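Local coordinates for protein beta-lactamase Mb2281c (Mycobacterium bovis, PDB 3I7J) that probably hydrolyses beta-lactams or related esters and amides, as a member of the serine beta-lactamase and penicillin-binding protein family, at residues G231-V236 with L242-L247; A18-A23 with D155-A160; T42-A47 with F224-Q229. All coordinates share one frame; numbering follows the deposited sequence.

Contact 1 of 3, residues G231-V236 with L242-L247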
loop_
_atom_site.group_PDB
_atom_site.type_symbol
_atom_site.label_atom_id
_atom_site.label_comp_id
_atom_site.label_asym_id
_atom_site.label_seq_id
_atom_site.Cartn_x
_atom_site.Cartn_y
_atom_site.Cartn_z
ATOM N N GLY A 231 3.256 12.449 -1.741
ATOM C CA GLY A 231 3.288 12.901 -0.362
ATOM C C GLY A 231 2.189 12.361 0.532
ATOM O O GLY A 231 1.629 13.092 1.350
ATOM N N GLY A 232 1.874 11.078 0.375
ATOM C CA GLY A 232 0.848 10.455 1.193
ATOM C C GLY A 232 1.312 9.067 1.598
ATOM O O GLY A 232 2.218 8.517 0.975
ATOM N N PHE A 233 0.719 8.495 2.639
ATOM C CA PHE A 233 1.116 7.167 3.060
ATOM C C PHE A 233 0.093 6.500 3.971
ATOM O O PHE A 233 -0.824 7.140 4.494
ATOM C CB PHE A 233 2.483 7.202 3.773
ATOM C CG PHE A 233 2.448 7.787 5.174
ATOM C CD1 PHE A 233 1.864 7.092 6.235
ATOM C CD2 PHE A 233 3.033 9.023 5.433
ATOM C CE1 PHE A 233 1.867 7.625 7.534
ATOM C CE2 PHE A 233 3.040 9.562 6.723
ATOM C CZ PHE A 233 2.458 8.864 7.776
ATOM N N ILE A 234 0.260 5.199 4.150
ATOM C CA ILE A 234 -0.605 4.449 5.028
ATOM C C ILE A 234 0.177 3.296 5.627
ATOM O O ILE A 234 0.877 2.571 4.924
ATOM C CB ILE A 234 -1.848 3.884 4.286
ATOM C CG1 ILE A 234 -2.661 2.999 5.245
ATOM C CG2 ILE A 234 -1.424 3.058 3.063
ATOM C CD1 ILE A 234 -4.000 2.524 4.659
ATOM N N TRP A 235 0.106 3.170 6.943
ATOM C CA TRP A 235 0.742 2.051 7.602
ATOM C C TRP A 235 -0.228 1.505 8.623
ATOM O O TRP A 235 -1.071 2.228 9.164
ATOM C CB TRP A 235 2.108 2.408 8.232
ATOM C CG TRP A 235 2.162 3.490 9.287
ATOM C CD1 TRP A 235 2.804 4.694 9.181
ATOM C CD2 TRP A 235 1.672 3.419 10.632
ATOM N NE1 TRP A 235 2.752 5.369 10.375
ATOM C CE2 TRP A 235 2.064 4.610 11.285
ATOM C CE3 TRP A 235 0.945 2.463 11.355
ATOM C CZ2 TRP A 235 1.750 4.872 12.631
ATOM C CZ3 TRP A 235 0.633 2.723 12.689
ATOM C CH2 TRP A 235 1.038 3.916 13.311
ATOM N N VAL A 236 -0.118 0.203 8.838
ATOM C CA VAL A 236 -0.960 -0.532 9.765
ATOM C C VAL A 236 0.028 -1.299 10.617
ATOM O O VAL A 236 0.868 -2.019 10.089
ATOM C CB VAL A 236 -1.852 -1.538 9.004
ATOM C CG1 VAL A 236 -2.818 -2.223 9.957
ATOM C CG2 VAL A 236 -2.602 -0.819 7.889
ATOM N N LEU A 242 -2.869 -0.517 15.355
ATOM C CA LEU A 242 -3.206 0.861 15.016
ATOM C C LEU A 242 -2.859 1.127 13.550
ATOM O O LEU A 242 -1.982 0.472 12.983
ATOM C CB LEU A 242 -2.410 1.811 15.914
ATOM C CG LEU A 242 -3.111 2.876 16.761
ATOM C CD1 LEU A 242 -4.293 2.296 17.511
ATOM C CD2 LEU A 242 -2.089 3.457 17.728
ATOM N N ALA A 243 -3.543 2.091 12.943
ATOM C CA ALA A 243 -3.291 2.452 11.554
ATOM C C ALA A 243 -3.217 3.968 11.437
ATOM O O ALA A 243 -3.885 4.694 12.176
ATOM C CB ALA A 243 -4.399 1.918 10.655
ATOM N N LEU A 244 -2.395 4.446 10.513
ATOM C CA LEU A 244 -2.266 5.879 10.309
ATOM C C LEU A 244 -2.319 6.183 8.833
ATOM O O LEU A 244 -1.628 5.553 8.038
ATOM C CB LEU A 244 -0.946 6.405 10.895
ATOM C CG LEU A 244 -0.586 7.859 10.545
ATOM C CD1 LEU A 244 -1.657 8.814 11.059
ATOM C CD2 LEU A 244 0.774 8.207 11.142
ATOM N N VAL A 245 -3.165 7.135 8.471
ATOM C CA VAL A 245 -3.300 7.555 7.088
ATOM C C VAL A 245 -2.940 9.036 7.008
ATOM O O VAL A 245 -3.478 9.845 7.764
ATOM C CB VAL A 245 -4.753 7.391 6.580
ATOM C CG1 VAL A 245 -4.930 8.155 5.281
ATOM C CG2 VAL A 245 -5.075 5.908 6.357
ATOM N N VAL A 246 -2.014 9.387 6.119
ATOM C CA VAL A 246 -1.637 10.785 5.927
ATOM C C VAL A 246 -1.587 11.118 4.441
ATOM O O VAL A 246 -0.894 10.454 3.669
ATOM C CB VAL A 246 -0.251 11.140 6.545
ATOM C CG1 VAL A 246 0.139 12.561 6.138
ATOM C CG2 VAL A 246 -0.305 11.057 8.071
ATOM N N LEU A 247 -2.331 12.147 4.051
ATOM C CA LEU A 247 -2.368 12.609 2.665
ATOM C C LEU A 247 -2.100 14.112 2.631
ATOM O O LEU A 247 -2.754 14.882 3.344
ATOM C CB LEU A 247 -3.733 12.319 2.031
ATOM C CG LEU A 247 -4.179 10.855 1.904
ATOM C CD1 LEU A 247 -5.556 10.811 1.248
ATOM C CD2 LEU A 247 -3.169 10.055 1.086
#
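Phe-233 and Trp-235 share the same first torsion: each carries CG between its own backbone N and carbonyl carbon (chi1 74° and 59°), which swings both rings across to the neighbouring strand 242-247. The phenyl ring comes down on Val-246, whose CB stands over one face in a CH-pi contact, 3.9 Å from the ring centroid, while CZ of Phe-233 reaches CG2 of Val-246 at 3.5 Å. At the edge of the same ring, in its plane, Leu-244 CD2 approaches CE1 of Phe-233 to 3.8 Å. Leu-244 also serves the indole: its CB lies over the six-membered ring of Trp-235, 3.7 Å from the centroid, and its CD2 turns to NE1. The leucine is thus wedged between two aromatic residues, touching one at its edge and the other over a face. The far rim of the indole continues to the backbone, with Trp-235 CZ3 3.5 Å from Leu-242 O.

The two strands that carry these side chains form an antiparallel beta hairpin. Phe-233 with Val-246 and Trp-235 with Leu-244 are the hydrogen-bonded pairs, each joined by two N-H...O bonds; the straightest, Val-246 N to Phe-233 O, is 3.0 Å long with an angle of 174° at the hydrogen. On the opposite face Ile-234 and Val-245 run alongside one another, CD1 of Ile-234 3.9 Å from CG2 of Val-245.

The hairpin occupies the middle of the six-stranded antiparallel sheet, between strands 224-228 and 15-21. Helix 256-271 packs on the aromatic face, where Ser-264 takes the indole N-H and Trp-260 meets Phe-233 edge-to-face; helix 153-164 packs on the other, against Val-236, Ala-243 and Leu-247.

Contact 2 of 3, residues A18-A23 with D155-A160; sequences AVIGPA and DLAVFA
The packing of a helix on the central sheet, part of the alpha/beta architecture of serine beta-lactamases and penicillin-binding proteins, brings strand 18-21 against helix 155-160. Their axes approach to 8.5 Å and run in the same general direction, inclined by 26°. Ile-20 is the main contributor from the strand. Its CG1 sits beside the backbone N, anti to the carbonyl carbon (chi1 -56°), and from there touches two residues one helical turn apart: Ala-157 CB at 4.0 Å and Ala-160 CB at 4.2 Å. The same CG1 lies 3.7 Å from Ala-157 O, so the isoleucine rests on helix backbone as well as on methyl groups. Ala-18, two residues earlier on the same strand face, adds a looser methyl-to-methyl contact, its CB 4.5 Å from Ala-157 CB. Next to it in the sheet, strand 242-248 meets the same helix, with Ala-243 against Ala-160 and Val-245 and Leu-247 against Leu-156.

Every touching residue is buried. Small alanines on the helix let the branched Ile-20 come right up to the main chain, consistent with van der Waals packing, with no directional bond between these two segments.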
loop_
_atom_site.group_PDB
_atom_site.type_symbol
_atom_site.label_atom_id
_atom_site.label_comp_id
_atom_site.label_asym_id
_atom_site.label_seq_id
_atom_site.Cartn_x
_atom_site.Cartn_y
_atom_site.Cartn_z
ATOM N N ALA A 18 -5.766 10.643 9.641
ATOM C CA ALA A 18 -6.651 9.915 10.526
ATOM C C ALA A 18 -5.931 8.758 11.200
ATOM O O ALA A 18 -5.089 8.092 10.595
ATOM C CB ALA A 18 -7.848 9.389 9.738
ATOM N N VAL A 19 -6.254 8.538 12.468
ATOM C CA VAL A 19 -5.696 7.428 13.217
ATOM C C VAL A 19 -6.868 6.462 13.306
ATOM O O VAL A 19 -7.975 6.851 13.688
ATOM C CB VAL A 19 -5.281 7.824 14.645
ATOM C CG1 VAL A 19 -4.757 6.591 15.387
ATOM C CG2 VAL A 19 -4.217 8.914 14.606
ATOM N N ILE A 20 -6.628 5.210 12.930
ATOM C CA ILE A 20 -7.669 4.192 12.949
ATOM C C ILE A 20 -7.295 3.041 13.877
ATOM O O ILE A 20 -6.138 2.622 13.946
ATOM C CB ILE A 20 -7.919 3.601 11.526
ATOM C CG1 ILE A 20 -8.271 4.723 10.544
ATOM C CG2 ILE A 20 -9.040 2.568 11.564
ATOM C CD1 ILE A 20 -7.071 5.550 10.100
ATOM N N GLY A 21 -8.294 2.549 14.597
ATOM C CA GLY A 21 -8.104 1.436 15.500
ATOM C C GLY A 21 -9.151 0.422 15.093
ATOM O O GLY A 21 -9.996 0.731 14.247
ATOM N N PRO A 22 -9.133 -0.789 15.661
ATOM C CA PRO A 22 -10.122 -1.817 15.309
ATOM C C PRO A 22 -11.578 -1.387 15.548
ATOM O O PRO A 22 -12.504 -1.922 14.932
ATOM C CB PRO A 22 -9.705 -3.003 16.175
ATOM C CG PRO A 22 -9.090 -2.336 17.376
ATOM C CD PRO A 22 -8.267 -1.241 16.760
ATOM N N ALA A 23 -11.775 -0.410 16.430
ATOM C CA ALA A 23 -13.114 0.079 16.738
ATOM C C ALA A 23 -13.541 1.231 15.831
ATOM O O ALA A 23 -14.718 1.580 15.777
ATOM C CB ALA A 23 -13.194 0.510 18.202
ATOM N N ASP A 155 -12.156 7.605 3.091
ATOM C CA ASP A 155 -12.202 6.328 2.382
ATOM C C ASP A 155 -11.008 5.459 2.782
ATOM O O ASP A 155 -11.154 4.256 3.005
ATOM C CB ASP A 155 -12.182 6.544 0.862
ATOM C CG ASP A 155 -13.563 6.751 0.280
ATOM O OD1 ASP A 155 -14.511 7.007 1.058
ATOM O OD2 ASP A 155 -13.697 6.670 -0.964
ATOM N N LEU A 156 -9.826 6.063 2.868
ATOM C CA LEU A 156 -8.644 5.300 3.241
ATOM C C LEU A 156 -8.734 4.831 4.681
ATOM O O LEU A 156 -8.171 3.796 5.041
ATOM C CB LEU A 156 -7.377 6.123 3.041
ATOM C CG LEU A 156 -6.955 6.347 1.594
ATOM C CD1 LEU A 156 -5.532 6.886 1.603
ATOM C CD2 LEU A 156 -7.006 5.035 0.802
ATOM N N ALA A 157 -9.444 5.600 5.503
ATOM C CA ALA A 157 -9.628 5.265 6.913
ATOM C C ALA A 157 -10.417 3.962 6.999
ATOM O O ALA A 157 -10.109 3.090 7.812
ATOM C CB ALA A 157 -10.385 6.384 7.619
ATOM N N VAL A 158 -11.440 3.849 6.156
ATOM C CA VAL A 158 -12.272 2.655 6.088
ATOM C C VAL A 158 -11.400 1.495 5.599
ATOM O O VAL A 158 -11.485 0.379 6.115
ATOM C CB VAL A 158 -13.451 2.856 5.099
ATOM C CG1 VAL A 158 -14.229 1.559 4.935
ATOM C CG2 VAL A 158 -14.373 3.965 5.604
ATOM N N PHE A 159 -10.556 1.768 4.605
ATOM C CA PHE A 159 -9.666 0.749 4.056
ATOM C C PHE A 159 -8.738 0.239 5.150
ATOM O O PHE A 159 -8.574 -0.974 5.325
ATOM C CB PHE A 159 -8.850 1.317 2.887
ATOM C CG PHE A 159 -8.063 0.275 2.140
ATOM C CD1 PHE A 159 -8.712 -0.766 1.471
ATOM C CD2 PHE A 159 -6.677 0.323 2.108
ATOM C CE1 PHE A 159 -7.990 -1.744 0.779
ATOM C CE2 PHE A 159 -5.947 -0.650 1.419
ATOM C CZ PHE A 159 -6.610 -1.690 0.751
ATOM N N ALA A 160 -8.151 1.167 5.903
ATOM C CA ALA A 160 -7.250 0.802 6.999
ATOM C C ALA A 160 -7.975 -0.128 7.973
ATOM O O ALA A 160 -7.355 -0.984 8.605
ATOM C CB ALA A 160 -6.771 2.062 7.731
#

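Contact 3 of 3, residues T42-A47 with F224-Q229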
loop_
_atom_site.group_PDB
_atom_site.type_symbol
_atom_site.label_atom_id
_atom_site.label_comp_id
_atom_site.label_asym_id
_atom_site.label_seq_id
_atom_site.Cartn_x
_atom_site.Cartn_y
_atom_site.Cartn_z
ATOM N N THR A 42 -1.650 3.774 -4.214
ATOM C CA THR A 42 -2.623 3.084 -5.045
ATOM C C THR A 42 -2.394 1.584 -4.915
ATOM O O THR A 42 -3.339 0.803 -4.868
ATOM C CB THR A 42 -2.453 3.433 -6.554
ATOM O OG1 THR A 42 -2.813 4.800 -6.783
ATOM C CG2 THR A 42 -3.327 2.520 -7.428
ATOM N N LYS A 43 -1.128 1.190 -4.844
ATOM C CA LYS A 43 -0.773 -0.222 -4.778
ATOM C C LYS A 43 -1.512 -1.082 -3.763
ATOM O O LYS A 43 -1.970 -2.161 -4.100
ATOM C CB LYS A 43 0.750 -0.360 -4.627
ATOM C CG LYS A 43 1.496 0.082 -5.896
ATOM C CD LYS A 43 2.935 -0.432 -5.980
ATOM C CE LYS A 43 3.557 -0.109 -7.345
ATOM N NZ LYS A 43 3.699 1.369 -7.598
ATOM N N PRO A 44 -1.654 -0.616 -2.515
ATOM C CA PRO A 44 -2.367 -1.442 -1.533
ATOM C C PRO A 44 -3.808 -1.726 -1.973
ATOM O O PRO A 44 -4.357 -2.797 -1.693
ATOM C CB PRO A 44 -2.295 -0.602 -0.254
ATOM C CG PRO A 44 -1.011 0.165 -0.433
ATOM C CD PRO A 44 -1.105 0.596 -1.885
ATOM N N LEU A 45 -4.413 -0.771 -2.674
ATOM C CA LEU A 45 -5.786 -0.938 -3.146
ATOM C C LEU A 45 -5.830 -2.004 -4.239
ATOM O O LEU A 45 -6.684 -2.896 -4.222
ATOM C CB LEU A 45 -6.336 0.389 -3.686
ATOM C CG LEU A 45 -6.454 1.560 -2.704
ATOM C CD1 LEU A 45 -6.949 2.791 -3.448
ATOM C CD2 LEU A 45 -7.430 1.207 -1.577
ATOM N N VAL A 46 -4.908 -1.910 -5.190
ATOM C CA VAL A 46 -4.848 -2.870 -6.282
ATOM C C VAL A 46 -4.475 -4.240 -5.734
ATOM O O VAL A 46 -5.017 -5.260 -6.171
ATOM C CB VAL A 46 -3.814 -2.430 -7.353
ATOM C CG1 VAL A 46 -3.655 -3.511 -8.415
ATOM C CG2 VAL A 46 -4.268 -1.127 -8.000
ATOM N N ALA A 47 -3.552 -4.264 -4.778
ATOM C CA ALA A 47 -3.127 -5.525 -4.169
ATOM C C ALA A 47 -4.307 -6.222 -3.492
ATOM O O ALA A 47 -4.462 -7.441 -3.597
ATOM C CB ALA A 47 -2.033 -5.273 -3.151
ATOM N N PHE A 224 3.021 -2.723 8.019
ATOM C CA PHE A 224 2.940 -2.838 6.562
ATOM C C PHE A 224 2.069 -1.707 6.011
ATOM O O PHE A 224 1.311 -1.090 6.758
ATOM C CB PHE A 224 2.355 -4.209 6.171
ATOM C CG PHE A 224 0.928 -4.418 6.619
ATOM C CD1 PHE A 224 -0.139 -3.993 5.827
ATOM C CD2 PHE A 224 0.653 -5.028 7.843
ATOM C CE1 PHE A 224 -1.458 -4.175 6.246
ATOM C CE2 PHE A 224 -0.662 -5.216 8.278
ATOM C CZ PHE A 224 -1.719 -4.789 7.476
ATOM N N GLY A 225 2.182 -1.445 4.710
ATOM C CA GLY A 225 1.409 -0.383 4.093
ATOM C C GLY A 225 2.087 0.123 2.833
ATOM O O GLY A 225 2.558 -0.672 2.020
ATOM N N HIS A 226 2.162 1.438 2.667
ATOM C CA HIS A 226 2.779 1.990 1.470
ATOM C C HIS A 226 2.777 3.511 1.533
ATOM O O HIS A 226 1.935 4.106 2.204
ATOM C CB HIS A 226 1.968 1.546 0.243
ATOM C CG HIS A 226 2.794 1.052 -0.906
ATOM N ND1 HIS A 226 3.599 1.882 -1.654
ATOM C CD2 HIS A 226 2.906 -0.179 -1.461
ATOM C CE1 HIS A 226 4.169 1.186 -2.622
ATOM N NE2 HIS A 226 3.766 -0.068 -2.528
ATOM N N PHE A 227 3.734 4.146 0.861
ATOM C CA PHE A 227 3.732 5.605 0.792
ATOM C C PHE A 227 3.789 5.911 -0.693
ATOM O O PHE A 227 4.011 5.008 -1.503
ATOM C CB PHE A 227 4.905 6.245 1.565
ATOM C CG PHE A 227 6.219 6.248 0.836
ATOM C CD1 PHE A 227 7.020 5.112 0.810
ATOM C CD2 PHE A 227 6.672 7.405 0.202
ATOM C CE1 PHE A 227 8.258 5.122 0.167
ATOM C CE2 PHE A 227 7.906 7.432 -0.444
ATOM C CZ PHE A 227 8.703 6.285 -0.462
ATOM N N GLY A 228 3.537 7.160 -1.058
ATOM C CA GLY A 228 3.557 7.532 -2.462
ATOM C C GLY A 228 4.332 8.811 -2.680
ATOM O O GLY A 228 4.504 9.599 -1.748
ATOM N N GLN A 229 4.798 9.020 -3.907
ATOM C CA GLN A 229 5.573 10.208 -4.246
ATOM C C GLN A 229 4.725 11.474 -4.236
ATOM O O GLN A 229 5.256 12.578 -4.367
ATOM C CB GLN A 229 6.228 10.046 -5.625
ATOM C CG GLN A 229 7.309 8.964 -5.703
ATOM C CD GLN A 229 8.517 9.264 -4.825
ATOM O OE1 GLN A 229 9.081 10.360 -4.879
ATOM N NE2 GLN A 229 8.926 8.288 -4.023
#
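The imidazole of His-226 has the aliphatic part of Lys-43 over one face: CB of Lys-43 stands 4.0 Å from the ring centroid in a CH-pi contact. Farther along the chain, Lys-43 CD comes to 3.6 Å from NE2 of His-226; the lysine chain crosses the ring at a slant. Pro-44 approaches the base of the histidine side chain, its CG 3.4 Å from His-226 CB, and the two side chains meet at about a right angle. In the plane of the ring ND1 of His-226 donates a nearly straight hydrogen bond to Phe-227 O (3.2 Å, 170° at the hydrogen). The bond helps to hold the ring's orientation and probably helps to stabilise a first torsion (chi1 -135°) that lies away from the staggered values.

Helix 42-47 and strand 224-228 meet chiefly through Lys-43, Pro-44 and His-226, with axes 8.0 Å apart at 135°. The first bond of the lysine side chain faces the strand, but the chain bends at its last torsion and carries NZ off to Tyr-99 OH and Gly-146 O, with a weak bond to Ser-40 OG. Ser-40 and Lys-43 fit the SxxK motif at a helix start, and Tyr-99 with Asn-101 the YxN motif of serine beta-lactamases and penicillin-binding proteins, so this is probably the active site; Ser-40 also touches the histidine. His-226-Phe-227-Gly-228 is consistent with the HxG counterpart of the family's KTG motif.

Chemically Lys-43 is divided: its methylenes are buried against imidazole and also touch Phe-104, whereas its amine is held among polar groups. No hydrogen bond joins Lys-43 to His-226, and NZ of Lys-43 stays 5.3 Å from NE2 of His-226; the histidine borders the probable catalytic cluster, touching the lysine through its methylenes and not its amine.

Overall arrangement
All three contacts are buried and converge on the six-stranded sheet. The centre of contact 3 lies about 2 Å from the centre of the chain, those of contacts 1 and 2 about 9 and 14 Å. Contact 1 pairs two sheet strands; the others each lay a helix on the sheet. Strands 15-21 (contact 2) and 224-228 (contact 3) border the hairpin, joined to it by probable hydrogen bonds such as Ala-243 N to Ile-20 O and Ile-234 N to His-226 O. The two helices also meet, through Phe-159 and Pro-44. Contact 1 combines backbone bonds with aromatic packing; contacts 2 and 3 have no hydrogen bond across them, contact 2 being alkyl packing and contact 3 methylene-to-imidazole packing beside the probable active site.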